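Side-chain contacts in transcriptional regulator (Saccharomonospora viridis, PDB 4KWA), which probably binds DNA as a TetR-family transcriptional repressor and holds a choline ion in its C-terminal domain: residues 57-60 and 61-64; 65-68 and 69-73. All blocks are in the same frame, centred on the assembly; numbering follows the deposited sequence.

Interaction 1 of 2, residues 57-60 and 61-64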
ATOM      1  N   ARG A  57     -15.807  -9.173  -4.008  1.00 31.92           N
ATOM      2  CA  ARG A  57     -16.072  -9.891  -5.239  1.00 30.93           C
ATOM      3  C   ARG A  57     -16.960  -9.075  -6.162  1.00 34.71           C
ATOM      4  O   ARG A  57     -16.697  -8.952  -7.376  1.00 28.95           O
ATOM      5  CB  ARG A  57     -16.733 -11.222  -4.941  1.00 34.58           C
ATOM      6  CG  ARG A  57     -16.687 -12.239  -6.087  1.00 38.08           C
ATOM      7  CD  ARG A  57     -17.498 -13.488  -5.783  1.00 47.80           C
ATOM      8  NE  ARG A  57     -17.342 -13.985  -4.401  1.00 50.93           N
ATOM      9  CZ  ARG A  57     -16.305 -14.661  -3.940  1.00 43.91           C
ATOM     10  NH1 ARG A  57     -16.313 -15.123  -2.690  1.00 42.16           N
ATOM     11  NH2 ARG A  57     -15.303 -14.954  -4.753  1.00 50.18           N
ATOM     12  N   ARG A  58     -17.997  -8.464  -5.579  1.00 30.68           N
ATOM     13  CA  ARG A  58     -18.906  -7.638  -6.380  1.00 28.86           C
ATOM     14  C   ARG A  58     -18.182  -6.424  -6.960  1.00 31.44           C
ATOM     15  O   ARG A  58     -18.366  -6.031  -8.130  1.00 30.90           O
ATOM     16  CB  ARG A  58     -20.150  -7.179  -5.554  1.00 32.66           C
ATOM     17  CG  ARG A  58     -21.154  -6.395  -6.412  1.00 39.70           C
ATOM     18  CD  ARG A  58     -22.333  -5.896  -5.529  1.00 45.08           C
ATOM     19  NE  ARG A  58     -23.038  -4.787  -6.178  1.00 47.60           N
ATOM     20  CZ  ARG A  58     -22.778  -3.492  -6.008  1.00 51.84           C
ATOM     21  NH1 ARG A  58     -21.809  -3.069  -5.174  1.00 51.46           N
ATOM     22  NH2 ARG A  58     -23.508  -2.600  -6.687  1.00 47.20           N
ATOM     23  N   ASN A  59     -17.303  -5.825  -6.184  1.00 30.17           N
ATOM     24  CA  ASN A  59     -16.634  -4.669  -6.691  1.00 31.96           C
ATOM     25  C   ASN A  59     -15.623  -4.999  -7.750  1.00 28.90           C
ATOM     26  O   ASN A  59     -15.412  -4.201  -8.665  1.00 31.90           O
ATOM     27  CB  ASN A  59     -15.988  -3.906  -5.537  1.00 33.99           C
ATOM     28  CG  ASN A  59     -15.161  -2.784  -6.027  1.00 37.52           C
ATOM     29  OD1 ASN A  59     -13.964  -3.004  -6.352  1.00 38.58           O
ATOM     30  ND2 ASN A  59     -15.806  -1.671  -6.318  1.00 41.57           N
ATOM     31  N   VAL A  60     -14.932  -6.120  -7.617  1.00 35.25           N
ATOM     32  CA  VAL A  60     -13.909  -6.504  -8.639  1.00 35.69           C
ATOM     33  C   VAL A  60     -14.637  -6.656  -9.942  1.00 35.92           C
ATOM     34  O   VAL A  60     -14.132  -6.222 -10.975  1.00 31.44           O
ATOM     35  CB  VAL A  60     -13.155  -7.795  -8.260  1.00 31.97           C
ATOM     36  CG1 VAL A  60     -12.508  -8.538  -9.462  1.00 33.68           C
ATOM     37  CG2 VAL A  60     -12.198  -7.514  -7.122  1.00 35.99           C
ATOM     38  N   LYS A  61     -15.823  -7.246  -9.916  1.00 30.14           N
ATOM     39  CA  LYS A  61     -16.601  -7.355 -11.157  1.00 33.66           C
ATOM     40  C   LYS A  61     -17.052  -6.005 -11.731  1.00 34.21           C
ATOM     41  O   LYS A  61     -17.028  -5.777 -12.923  1.00 34.53           O
ATOM     42  CB  LYS A  61     -17.831  -8.216 -10.888  1.00 32.01           C
ATOM     43  CG  LYS A  61     -18.917  -8.113 -11.940  1.00 44.21           C
ATOM     44  CD  LYS A  61     -19.900  -9.260 -11.922  1.00 49.06           C
ATOM     45  CE  LYS A  61     -19.471 -10.315 -12.931  1.00 64.39           C
ATOM     46  NZ  LYS A  61     -19.599  -9.826 -14.341  1.00 59.33           N
ATOM     47  N   LEU A  62     -17.608  -5.132 -10.899  1.00 29.47           N
ATOM     48  CA  LEU A  62     -18.011  -3.822 -11.360  1.00 31.37           C
ATOM     49  C   LEU A  62     -16.840  -3.138 -12.016  1.00 30.16           C
ATOM     50  O   LEU A  62     -16.983  -2.465 -13.068  1.00 30.54           O
ATOM     51  CB  LEU A  62     -18.394  -2.935 -10.137  1.00 41.20           C
ATOM     52  CG  LEU A  62     -19.707  -3.255  -9.409  1.00 46.65           C
ATOM     53  CD1 LEU A  62     -19.768  -2.476  -8.100  1.00 48.75           C
ATOM     54  CD2 LEU A  62     -20.932  -3.012 -10.302  1.00 47.24           C
ATOM     55  N   ALA A  63     -15.692  -3.256 -11.372  1.00 28.05           N
ATOM     56  CA  ALA A  63     -14.471  -2.517 -11.826  1.00 33.75           C
ATOM     57  C   ALA A  63     -13.941  -3.017 -13.164  1.00 32.37           C
ATOM     58  O   ALA A  63     -13.500  -2.244 -13.992  1.00 30.98           O
ATOM     59  CB  ALA A  63     -13.387  -2.548 -10.769  1.00 37.01           C
ATOM     60  N   PHE A  64     -14.060  -4.307 -13.378  1.00 29.00           N
ATOM     61  CA  PHE A  64     -13.679  -4.885 -14.612  1.00 30.13           C
ATOM     62  C   PHE A  64     -14.700  -4.555 -15.735  1.00 30.47           C
ATOM     63  O   PHE A  64     -14.338  -4.189 -16.849  1.00 29.27           O
ATOM     64  CB  PHE A  64     -13.510  -6.369 -14.414  1.00 35.70           C
ATOM     65  CG  PHE A  64     -13.161  -7.074 -15.687  1.00 36.26           C
ATOM     66  CD1 PHE A  64     -11.864  -7.041 -16.171  1.00 47.53           C
ATOM     67  CD2 PHE A  64     -14.141  -7.775 -16.384  1.00 43.21           C
ATOM     68  CE1 PHE A  64     -11.545  -7.675 -17.379  1.00 42.82           C
ATOM     69  CE2 PHE A  64     -13.818  -8.429 -17.551  1.00 48.49           C
ATOM     70  CZ  PHE A  64     -12.522  -8.370 -18.037  1.00 40.21           C
TER
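The backbone N-H of K61 is donated to R57 O, one turn back along the same helix, with K61 N and R57 O 3.2 Å apart. Its CB rests near R58 O. The lysine chain then bends at its third and fourth torsions, and its end leads away from the preceding turn. The R57 guanidinium also leads off, to a salt bridge with E54.

L62 makes the main side-chain contact. L62 N bonds to R58 O at 3.0 Å with an N-H...O angle of 169°. L62 CG lies 3.3 Å from R58 O. L62 CD1 reaches the R58 guanidinium from over one face, 3.6 Å from R58 NH1 and offset toward the rim of the group. R58 has CG anti to its backbone N (chi1 -176°) and an extended chain as far as NE, which puts the guanidinium within reach of L62 CD1. The two side chains cross obliquely. R58 NH2 also has a long, weak ion pair with E11 of helix 2-20.

These turns belong to helix 48-71. In the TetR fold this helix links the helix-turn-helix domain to the ligand-binding domain.

A63 turns its CB toward the preceding turn, 3.4 Å from N59 O, and A63 N bonds to that oxygen at 2.9 Å. N59 is buried. Its ND2 is hydrogen-bonded to E98, while OD1 is buried with no partner in the model.

F64 N bonds to V60 O at 3.1 Å. The phenyl ring swings away to a cation-pi contact with R125. V60 packs on W102, L118 and A122, with its side chain about 7 Å from the bound choline.

Interaction 2 of 2, residues 65-68 and 69-73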
ATOM      1  N   ASP A  65     -15.998  -4.512 -15.393  1.00 33.39           N
ATOM      2  CA  ASP A  65     -16.974  -4.102 -16.364  1.00 37.64           C
ATOM      3  C   ASP A  65     -16.675  -2.628 -16.824  1.00 35.18           C
ATOM      4  O   ASP A  65     -16.774  -2.269 -18.017  1.00 31.56           O
ATOM      5  CB  ASP A  65     -18.358  -4.202 -15.756  1.00 37.92           C
ATOM      6  CG  ASP A  65     -18.870  -5.597 -15.701  1.00 51.74           C
ATOM      7  OD1 ASP A  65     -18.288  -6.494 -16.373  1.00 44.57           O
ATOM      8  OD2 ASP A  65     -19.929  -5.762 -15.052  1.00 45.66           O
ATOM      9  N   ARG A  66     -16.314  -1.781 -15.865  1.00 32.93           N
ATOM     10  CA  ARG A  66     -16.017  -0.374 -16.109  1.00 31.45           C
ATOM     11  C   ARG A  66     -14.822  -0.309 -17.115  1.00 29.87           C
ATOM     12  O   ARG A  66     -14.805   0.455 -18.096  1.00 33.80           O
ATOM     13  CB  ARG A  66     -15.617   0.286 -14.737  1.00 33.50           C
ATOM     14  CG  ARG A  66     -15.137   1.724 -14.735  1.00 39.31           C
ATOM     15  CD  ARG A  66     -14.523   2.094 -13.367  1.00 39.91           C
ATOM     16  NE  ARG A  66     -15.422   1.744 -12.273  1.00 37.72           N
ATOM     17  CZ  ARG A  66     -15.036   1.341 -11.060  1.00 34.64           C
ATOM     18  NH1 ARG A  66     -13.748   1.249 -10.746  1.00 37.76           N
ATOM     19  NH2 ARG A  66     -15.946   1.036 -10.154  1.00 37.75           N
ATOM     20  N   GLN A  67     -13.830  -1.147 -16.855  1.00 28.62           N
ATOM     21  CA  GLN A  67     -12.632  -1.154 -17.660  1.00 27.79           C
ATOM     22  C   GLN A  67     -13.008  -1.536 -19.087  1.00 27.11           C
ATOM     23  O   GLN A  67     -12.601  -0.895 -20.093  1.00 30.23           O
ATOM     24  CB  GLN A  67     -11.653  -2.153 -17.064  1.00 31.68           C
ATOM     25  CG  GLN A  67     -10.372  -2.264 -17.795  1.00 29.63           C
ATOM     26  CD  GLN A  67      -9.546  -3.373 -17.304  1.00 35.10           C
ATOM     27  OE1 GLN A  67      -8.851  -3.258 -16.297  1.00 33.03           O
ATOM     28  NE2 GLN A  67      -9.498  -4.422 -18.093  1.00 34.90           N
ATOM     29  N   VAL A  68     -13.736  -2.651 -19.203  1.00 31.49           N
ATOM     30  CA  VAL A  68     -14.171  -3.079 -20.567  1.00 32.36           C
ATOM     31  C   VAL A  68     -14.881  -1.989 -21.349  1.00 33.73           C
ATOM     32  O   VAL A  68     -14.634  -1.832 -22.528  1.00 36.44           O
ATOM     33  CB  VAL A  68     -15.036  -4.357 -20.466  1.00 32.46           C
ATOM     34  CG1 VAL A  68     -15.760  -4.694 -21.750  1.00 45.94           C
ATOM     35  CG2 VAL A  68     -14.098  -5.475 -20.016  1.00 34.95           C
ATOM     36  N   ALA A  69     -15.742  -1.206 -20.659  1.00 32.89           N
ATOM     37  CA  ALA A  69     -16.561  -0.125 -21.215  1.00 35.75           C
ATOM     38  C   ALA A  69     -15.694   1.038 -21.679  1.00 38.18           C
ATOM     39  O   ALA A  69     -15.837   1.527 -22.786  1.00 34.67           O
ATOM     40  CB  ALA A  69     -17.562   0.394 -20.184  1.00 41.62           C
ATOM     41  N   GLU A  70     -14.711   1.377 -20.860  1.00 31.49           N
ATOM     42  CA  GLU A  70     -13.836   2.470 -21.139  1.00 36.25           C
ATOM     43  C   GLU A  70     -12.920   2.139 -22.343  1.00 39.83           C
ATOM     44  O   GLU A  70     -12.782   2.957 -23.226  1.00 35.42           O
ATOM     45  CB  GLU A  70     -13.006   2.826 -19.895  1.00 44.93           C
ATOM     46  CG  GLU A  70     -11.980   3.949 -20.087  1.00 55.07           C
ATOM     47  CD  GLU A  70     -12.572   5.347 -20.309  1.00 59.51           C
ATOM     48  OE1 GLU A  70     -13.812   5.515 -20.289  1.00 49.25           O
ATOM     49  OE2 GLU A  70     -11.768   6.299 -20.468  1.00 58.63           O
ATOM     50  N   LEU A  71     -12.447   0.909 -22.460  1.00 34.68           N
ATOM     51  CA  LEU A  71     -11.447   0.601 -23.503  1.00 29.24           C
ATOM     52  C   LEU A  71     -11.954   0.014 -24.812  1.00 34.96           C
ATOM     53  O   LEU A  71     -11.136  -0.135 -25.721  1.00 34.99           O
ATOM     54  CB  LEU A  71     -10.496  -0.464 -23.000  1.00 29.96           C
ATOM     55  CG  LEU A  71      -9.339  -0.030 -22.086  1.00 44.61           C
ATOM     56  CD1 LEU A  71      -9.782   0.891 -20.984  1.00 50.05           C
ATOM     57  CD2 LEU A  71      -8.645  -1.260 -21.525  1.00 42.23           C
ATOM     58  N   HIS A  72     -13.229  -0.373 -24.905  1.00 37.19           N
ATOM     59  CA  HIS A  72     -13.573  -1.195 -26.131  1.00 49.14           C
ATOM     60  C   HIS A  72     -13.481  -0.467 -27.461  1.00 46.56           C
ATOM     61  O   HIS A  72     -13.287  -1.094 -28.517  1.00 41.13           O
ATOM     62  CB  HIS A  72     -14.882  -1.948 -26.016  1.00 54.10           C
ATOM     63  CG  HIS A  72     -16.085  -1.149 -26.367  1.00 55.41           C
ATOM     64  ND1 HIS A  72     -16.548  -0.115 -25.578  1.00 53.98           N
ATOM     65  CD2 HIS A  72     -16.976  -1.295 -27.376  1.00 53.32           C
ATOM     66  CE1 HIS A  72     -17.655   0.373 -26.119  1.00 76.13           C
ATOM     67  NE2 HIS A  72     -17.935  -0.324 -27.209  1.00 68.36           N
ATOM     68  N   THR A  73     -13.612   0.853 -27.431  1.00 37.18           N
ATOM     69  CA  THR A  73     -13.443   1.586 -28.717  1.00 45.13           C
ATOM     70  C   THR A  73     -11.977   2.094 -28.945  1.00 38.97           C
ATOM     71  O   THR A  73     -11.733   2.939 -29.844  1.00 32.23           O
ATOM     72  CB  THR A  73     -14.346   2.820 -28.855  1.00 38.37           C
ATOM     73  OG1 THR A  73     -13.883   3.804 -27.930  1.00 45.52           O
ATOM     74  CG2 THR A  73     -15.849   2.529 -28.694  1.00 44.31           C
TER
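A69, E70 and L71 bond back to D65, R66 and Q67 in the last turns of helix 48-71, the long helix that enters the ligand-binding domain of the TetR fold. These backbone bonds are i to i+4. A69 N meets D65 O at 3.0 Å, E70 N meets R66 O at 2.9 Å and L71 N meets Q67 O at 3.0 Å. The next one, H72 N to V68 O, is weak, with an N-H...O angle of only 120°.

The side chains touch lightly. L71 CD1 lies 3.5 Å from the carbonyl oxygen Q67 O, and L71 CD2 is 4.2 Å from Q67 CG. L71 is buried, and both residues pack on L84 of helix 77-86.

The charged ends point to other helices. R66 forms a salt bridge with E98 of helix 94-109, and its side chain is about 8 Å from the choline. E70 is bent at its second torsion (chi2 69°) and forms a salt bridge through OE2 with R83 of helix 77-86.

H72 has CG between the backbone N and the carbonyl carbon; chi1 84° brings ND1 within reach of A69 O, three residues back in the same segment. H72 ND1 makes a weak hydrogen bond to A69 O at 3.3 Å, with that oxygen in plane at the ring edge.

Both contacts lie on helix 48-71. From the N terminus, residues 57-60 meet 61-64 in interaction 1, and 65-68 meet 69-73 in interaction 2. Each closes only a local helical turn. The two follow in sequence without nesting or crossing, and their centres are 13 Å apart. Interaction 1 faces helices 2-20, 94-109 and 113-139, so it ties the DNA-binding end to the ligand-binding domain. Interaction 2 faces helices 77-86 and 94-109 and leads into the following loop. E98 is shared: it receives N59 from interaction 1 and R66 from interaction 2, on the same oxygen, OE2.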